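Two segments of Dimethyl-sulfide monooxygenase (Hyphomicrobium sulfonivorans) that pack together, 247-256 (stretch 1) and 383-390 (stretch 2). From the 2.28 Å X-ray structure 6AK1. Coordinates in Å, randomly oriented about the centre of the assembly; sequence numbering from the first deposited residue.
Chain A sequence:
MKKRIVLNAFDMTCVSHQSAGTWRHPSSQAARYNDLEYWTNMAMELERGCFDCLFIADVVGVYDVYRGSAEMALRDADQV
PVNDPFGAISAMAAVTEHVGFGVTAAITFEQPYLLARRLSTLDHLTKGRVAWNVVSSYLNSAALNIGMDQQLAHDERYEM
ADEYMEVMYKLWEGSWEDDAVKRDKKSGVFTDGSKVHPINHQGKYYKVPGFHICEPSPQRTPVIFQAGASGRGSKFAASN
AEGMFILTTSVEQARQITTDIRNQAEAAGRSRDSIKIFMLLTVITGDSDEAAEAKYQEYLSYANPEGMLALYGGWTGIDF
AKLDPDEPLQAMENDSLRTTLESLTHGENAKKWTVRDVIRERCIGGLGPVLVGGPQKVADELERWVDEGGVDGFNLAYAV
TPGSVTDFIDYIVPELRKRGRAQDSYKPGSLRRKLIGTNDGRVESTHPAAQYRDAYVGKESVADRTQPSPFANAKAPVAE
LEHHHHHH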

ATOM      1  N   LEU A 247       9.817   4.060  -3.916  1.00 26.52           N
ATOM      2  CA  LEU A 247      11.051   3.834  -3.178  1.00 31.66           C
ATOM      3  C   LEU A 247      12.107   4.762  -3.768  1.00 30.15           C
ATOM      4  O   LEU A 247      12.522   4.577  -4.915  1.00 30.61           O
ATOM      5  CB  LEU A 247      11.468   2.370  -3.277  1.00 34.49           C
ATOM      6  CG  LEU A 247      12.745   1.981  -2.551  1.00 39.53           C
ATOM      7  CD1 LEU A 247      12.627   2.371  -1.091  1.00 36.31           C
ATOM      8  CD2 LEU A 247      12.992   0.479  -2.704  1.00 38.59           C
ATOM      9  N   THR A 248      12.518   5.782  -3.013  1.00 30.71           N
ATOM     10  CA  THR A 248      13.559   6.693  -3.477  1.00 31.08           C
ATOM     11  C   THR A 248      14.581   6.936  -2.375  1.00 31.65           C
ATOM     12  O   THR A 248      14.224   7.064  -1.199  1.00 27.42           O
ATOM     13  CB  THR A 248      12.970   8.029  -3.965  1.00 33.09           C
ATOM     14  OG1 THR A 248      14.040   8.946  -4.242  1.00 31.85           O
ATOM     15  CG2 THR A 248      12.021   8.627  -2.935  1.00 27.28           C
ATOM     16  N   THR A 249      15.860   7.003  -2.765  1.00 28.43           N
ATOM     17  CA  THR A 249      16.957   7.013  -1.809  1.00 28.82           C
ATOM     18  C   THR A 249      17.612   8.372  -1.654  1.00 27.16           C
ATOM     19  O   THR A 249      18.486   8.521  -0.799  1.00 31.68           O
ATOM     20  CB  THR A 249      18.018   5.964  -2.189  1.00 34.85           C
ATOM     21  OG1 THR A 249      18.472   6.169  -3.534  1.00 31.69           O
ATOM     22  CG2 THR A 249      17.439   4.563  -2.073  1.00 35.80           C
ATOM     23  N   SER A 250      17.224   9.366  -2.449  1.00 27.81           N
ATOM     24  CA  SER A 250      17.761  10.704  -2.243  1.00 31.65           C
ATOM     25  C   SER A 250      16.755  11.720  -2.760  1.00 29.12           C
ATOM     26  O   SER A 250      15.919  11.413  -3.614  1.00 29.46           O
ATOM     27  CB  SER A 250      19.120  10.887  -2.936  1.00 30.08           C
ATOM     28  OG  SER A 250      18.965  10.975  -4.344  1.00 35.26           O
ATOM     29  N   VAL A 251      16.852  12.942  -2.224  1.00 27.27           N
ATOM     30  CA  VAL A 251      15.995  14.034  -2.682  1.00 31.31           C
ATOM     31  C   VAL A 251      16.207  14.278  -4.166  1.00 34.67           C
ATOM     32  O   VAL A 251      15.250  14.520  -4.919  1.00 29.24           O
ATOM     33  CB  VAL A 251      16.259  15.308  -1.854  1.00 33.86           C
ATOM     34  CG1 VAL A 251      15.485  16.495  -2.431  1.00 32.52           C
ATOM     35  CG2 VAL A 251      15.886  15.083  -0.392  1.00 33.91           C
ATOM     36  N   GLU A 252      17.469  14.211  -4.610  1.00 35.46           N
ATOM     37  CA  GLU A 252      17.794  14.439  -6.015  1.00 36.66           C
ATOM     38  C   GLU A 252      17.089  13.428  -6.909  1.00 31.00           C
ATOM     39  O   GLU A 252      16.402  13.800  -7.866  1.00 32.29           O
ATOM     40  CB  GLU A 252      19.312  14.382  -6.219  1.00 38.28           C
ATOM     41  CG  GLU A 252      20.064  15.623  -5.729  1.00 42.69           C
ATOM     42  CD  GLU A 252      20.187  15.701  -4.210  1.00 51.90           C
ATOM     43  OE1 GLU A 252      20.131  14.639  -3.539  1.00 48.85           O
ATOM     44  OE2 GLU A 252      20.335  16.834  -3.685  1.00 56.51           O
ATOM     45  N   GLN A 253      17.242  12.136  -6.603  1.00 30.47           N
ATOM     46  CA  GLN A 253      16.541  11.108  -7.367  1.00 28.96           C
ATOM     47  C   GLN A 253      15.023  11.276  -7.292  1.00 28.95           C
ATOM     48  O   GLN A 253      14.317  10.959  -8.258  1.00 29.23           O
ATOM     49  CB  GLN A 253      16.943   9.725  -6.861  1.00 28.43           C
ATOM     50  CG  GLN A 253      16.268   8.585  -7.588  1.00 29.28           C
ATOM     51  CD  GLN A 253      16.416   7.267  -6.853  1.00 36.02           C
ATOM     52  OE1 GLN A 253      15.938   7.110  -5.732  1.00 34.14           O
ATOM     53  NE2 GLN A 253      17.097   6.320  -7.476  1.00 35.66           N
ATOM     54  N   ALA A 254      14.505  11.779  -6.168  1.00 27.98           N
ATOM     55  CA  ALA A 254      13.058  11.934  -6.046  1.00 29.87           C
ATOM     56  C   ALA A 254      12.526  12.998  -6.991  1.00 30.03           C
ATOM     57  O   ALA A 254      11.410  12.858  -7.507  1.00 33.31           O
ATOM     58  CB  ALA A 254      12.669  12.269  -4.603  1.00 28.58           C
ATOM     59  N   ARG A 255      13.296  14.069  -7.217  1.00 32.13           N
ATOM     60  CA  ARG A 255      12.861  15.112  -8.147  1.00 30.81           C
ATOM     61  C   ARG A 255      12.504  14.519  -9.508  1.00 31.17           C
ATOM     62  O   ARG A 255      11.473  14.869 -10.101  1.00 28.63           O
ATOM     63  CB  ARG A 255      13.954  16.185  -8.271  1.00 27.21           C
ATOM     64  CG  ARG A 255      14.133  17.005  -6.971  1.00 33.15           C
ATOM     65  CD  ARG A 255      15.294  18.053  -6.966  1.00 31.97           C
ATOM     66  NE  ARG A 255      15.172  19.106  -7.984  1.00 38.32           N
ATOM     67  CZ  ARG A 255      14.386  20.189  -7.904  1.00 42.19           C
ATOM     68  NH1 ARG A 255      13.600  20.425  -6.844  1.00 31.44           N
ATOM     69  NH2 ARG A 255      14.376  21.056  -8.914  1.00 41.07           N
ATOM     70  N   GLN A 256      13.324  13.578  -9.996  1.00 30.46           N
ATOM     71  CA  GLN A 256      13.093  12.982 -11.310  1.00 30.37           C
ATOM     72  C   GLN A 256      11.973  11.950 -11.268  1.00 29.20           C
ATOM     73  O   GLN A 256      11.123  11.921 -12.166  1.00 31.61           O
ATOM     74  CB  GLN A 256      14.383  12.344 -11.844  1.00 27.52           C
ATOM     75  CG  GLN A 256      14.331  12.054 -13.345  1.00 26.99           C
ATOM     76  CD  GLN A 256      14.090  13.324 -14.147  1.00 37.13           C
ATOM     77  OE1 GLN A 256      14.949  14.228 -14.179  1.00 35.92           O
ATOM     78  NE2 GLN A 256      12.909  13.422 -14.771  1.00 29.87           N
ATOM     79  N   GLU A 383      10.145  18.334   4.960  1.00 28.77           N
ATOM     80  CA  GLU A 383       9.756  19.404   4.043  1.00 31.03           C
ATOM     81  C   GLU A 383      10.615  19.417   2.789  1.00 29.02           C
ATOM     82  O   GLU A 383      10.143  19.831   1.725  1.00 29.54           O
ATOM     83  CB  GLU A 383       9.838  20.760   4.740  1.00 31.34           C
ATOM     84  CG  GLU A 383       8.779  20.934   5.812  1.00 29.48           C
ATOM     85  CD  GLU A 383       8.587  22.392   6.188  1.00 35.09           C
ATOM     86  OE1 GLU A 383       7.702  23.045   5.596  1.00 32.77           O
ATOM     87  OE2 GLU A 383       9.334  22.888   7.064  1.00 32.96           O
ATOM     88  N   ARG A 384      11.845  18.962   2.895  1.00 27.06           N
ATOM     89  CA  ARG A 384      12.720  18.897   1.758  1.00 32.27           C
ATOM     90  C   ARG A 384      12.255  17.811   0.781  1.00 32.96           C
ATOM     91  O   ARG A 384      12.212  18.057  -0.382  1.00 28.99           O
ATOM     92  CB  ARG A 384      14.167  18.676   2.170  1.00 32.36           C
ATOM     93  CG  ARG A 384      15.179  19.564   1.523  1.00 38.11           C
ATOM     94  CD  ARG A 384      16.579  19.035   1.715  1.00 38.80           C
ATOM     95  NE  ARG A 384      17.286  18.915   0.465  1.00 40.12           N
ATOM     96  CZ  ARG A 384      18.235  18.038   0.209  1.00 41.65           C
ATOM     97  NH1 ARG A 384      18.609  17.173   1.116  1.00 39.13           N
ATOM     98  NH2 ARG A 384      18.798  18.028  -0.960  1.00 41.18           N
ATOM     99  N   TRP A 385      11.911  16.623   1.274  1.00 28.15           N
ATOM    100  CA  TRP A 385      11.390  15.559   0.417  1.00 27.80           C
ATOM    101  C   TRP A 385      10.091  15.979  -0.257  1.00 23.39           C
ATOM    102  O   TRP A 385       9.842  15.627  -1.411  1.00 26.50           O
ATOM    103  CB  TRP A 385      11.147  14.281   1.216  1.00 25.88           C
ATOM    104  CG  TRP A 385      12.352  13.522   1.698  1.00 24.61           C
ATOM    105  CD1 TRP A 385      12.824  13.482   2.975  1.00 21.83           C
ATOM    106  CD2 TRP A 385      13.183  12.635   0.935  1.00 23.92           C
ATOM    107  NE1 TRP A 385      13.904  12.644   3.055  1.00 25.08           N
ATOM    108  CE2 TRP A 385      14.159  12.124   1.812  1.00 25.76           C
ATOM    109  CE3 TRP A 385      13.215  12.248  -0.411  1.00 24.90           C
ATOM    110  CZ2 TRP A 385      15.149  11.234   1.396  1.00 23.77           C
ATOM    111  CZ3 TRP A 385      14.190  11.358  -0.822  1.00 22.51           C
ATOM    112  CH2 TRP A 385      15.143  10.855   0.081  1.00 26.37           C
ATOM    113  N   VAL A 386       9.238  16.714   0.450  1.00 26.92           N
ATOM    114  CA  VAL A 386       7.943  17.070  -0.114  1.00 28.46           C
ATOM    115  C   VAL A 386       8.091  18.199  -1.122  1.00 30.17           C
ATOM    116  O   VAL A 386       7.664  18.078  -2.274  1.00 31.00           O
ATOM    117  CB  VAL A 386       6.943  17.431   1.001  1.00 26.75           C
ATOM    118  CG1 VAL A 386       5.695  18.053   0.402  1.00 24.61           C
ATOM    119  CG2 VAL A 386       6.566  16.183   1.802  1.00 24.07           C
ATOM    120  N   ASP A 387       8.727  19.297  -0.716  1.00 29.47           N
ATOM    121  CA  ASP A 387       8.793  20.480  -1.565  1.00 31.39           C
ATOM    122  C   ASP A 387       9.877  20.343  -2.629  1.00 28.47           C
ATOM    123  O   ASP A 387       9.624  20.567  -3.815  1.00 25.86           O
ATOM    124  CB  ASP A 387       9.013  21.721  -0.696  1.00 30.92           C
ATOM    125  CG  ASP A 387       7.885  21.925   0.314  1.00 33.23           C
ATOM    126  OD1 ASP A 387       6.720  21.647  -0.047  1.00 33.96           O
ATOM    127  OD2 ASP A 387       8.156  22.341   1.464  1.00 34.01           O
ATOM    128  N   GLU A 388      11.080  19.951  -2.230  1.00 29.34           N
ATOM    129  CA  GLU A 388      12.156  19.786  -3.200  1.00 33.48           C
ATOM    130  C   GLU A 388      12.013  18.480  -3.980  1.00 32.48           C
ATOM    131  O   GLU A 388      12.169  18.465  -5.204  1.00 33.31           O
ATOM    132  CB  GLU A 388      13.508  19.854  -2.483  1.00 32.34           C
ATOM    133  CG  GLU A 388      14.712  19.924  -3.387  1.00 37.81           C
ATOM    134  CD  GLU A 388      16.005  20.165  -2.610  1.00 42.20           C
ATOM    135  OE1 GLU A 388      17.049  19.639  -3.046  1.00 39.49           O
ATOM    136  OE2 GLU A 388      15.970  20.873  -1.568  1.00 45.24           O
ATOM    137  N   GLY A 389      11.712  17.373  -3.294  1.00 29.39           N
ATOM    138  CA  GLY A 389      11.599  16.088  -3.968  1.00 30.28           C
ATOM    139  C   GLY A 389      10.302  15.898  -4.732  1.00 26.39           C
ATOM    140  O   GLY A 389      10.248  15.067  -5.646  1.00 27.60           O
ATOM    141  N   GLY A 390       9.255  16.637  -4.368  1.00 26.29           N
ATOM    142  CA  GLY A 390       7.997  16.585  -5.080  1.00 27.42           C
ATOM    143  C   GLY A 390       7.023  15.503  -4.653  1.00 27.56           C
ATOM    144  O   GLY A 390       5.983  15.356  -5.303  1.00 27.92           O
TER

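Two helices distant in sequence meet here at a shallow angle. The helix beginning at Val 251 and the helix that opens stretch 2 run in roughly the same direction, their axes inclined by 28° and 9.4 Å apart at closest approach. The closest CA atoms are those of Arg 255 and Gly 389, 4.5 Å apart, and the contact buries 491 Å² in all.

Leu 247 lies beyond reach of stretch 2, and contact starts with Thr 248. Its CA-to-CB bond points toward the partner, and CG2 lies 4.1 Å from CZ3 of Trp 385, while OG1 donates to Gln 253 OE1 (3.0 Å). A threonine can thus offer a methyl to the indole and still satisfy its hydroxyl within its own stretch. The CA-to-CB bond of Thr 249 points away, but its backbone meets the indole edge, with C 3.9 Å from Trp 385 CH2. Its N also donates to Gln 253 OE1 (3.0 Å), so one glutamine side chain folds back to tie the approach loop to the first helical turn.

Ser 250 is the N-cap. Its OG accepts from Gln 253 N at 3.1 Å, meeting the need of an amide that the helix start would otherwise leave unpaired. Its CA-to-CB bond points away, and its backbone lies against the tryptophan, Ser 250 C lying 3.2 Å from Trp 385 CZ3.

Val 251 is central to the packing. Its CG2 sits over the indole face, 3.9 Å from the centroid of the six-membered ring and 11° off the normal, a CH-pi contact. The same methyl lies over one face of the Arg 384 guanidinium, 3.7 Å from NH1; CG1 reaches Glu 388 OE1 at 3.6 Å. A compact, branched residue thus serves several neighbours at once.

The CA-to-CB bond of Glu 252 points away, yet its end returns to form a salt bridge, OE2 to Arg 384 NH2 at 3.3 Å, with weak hydrogen-bond geometry. Arg 384 also pairs with Glu 388, NE to OE2 at 3.1 Å, so one guanidinium serves two carboxylates, a help because Glu 252 OE2 and Glu 388 OE1 are only 4.4 Å apart.

Small residues suit the close approach farther along. Ala 254 CB meets the indole edge, 4.2 Å from Trp 385 CZ3, and an ideal CB on Gly 389 would lie a tight 3.3 Å from Ala 254 CB. Within its own stretch, that same ideal CB of Gly 389 would clash with Trp 385 O at 2.5 Å. Finally, the side chain of Arg 255 bends so that NH1 donates to Glu 388 O at 2.9 Å, using a carbonyl near the end of the partner helix. The CA-to-CB bond of Gln 256 points away, and the residue makes no contact.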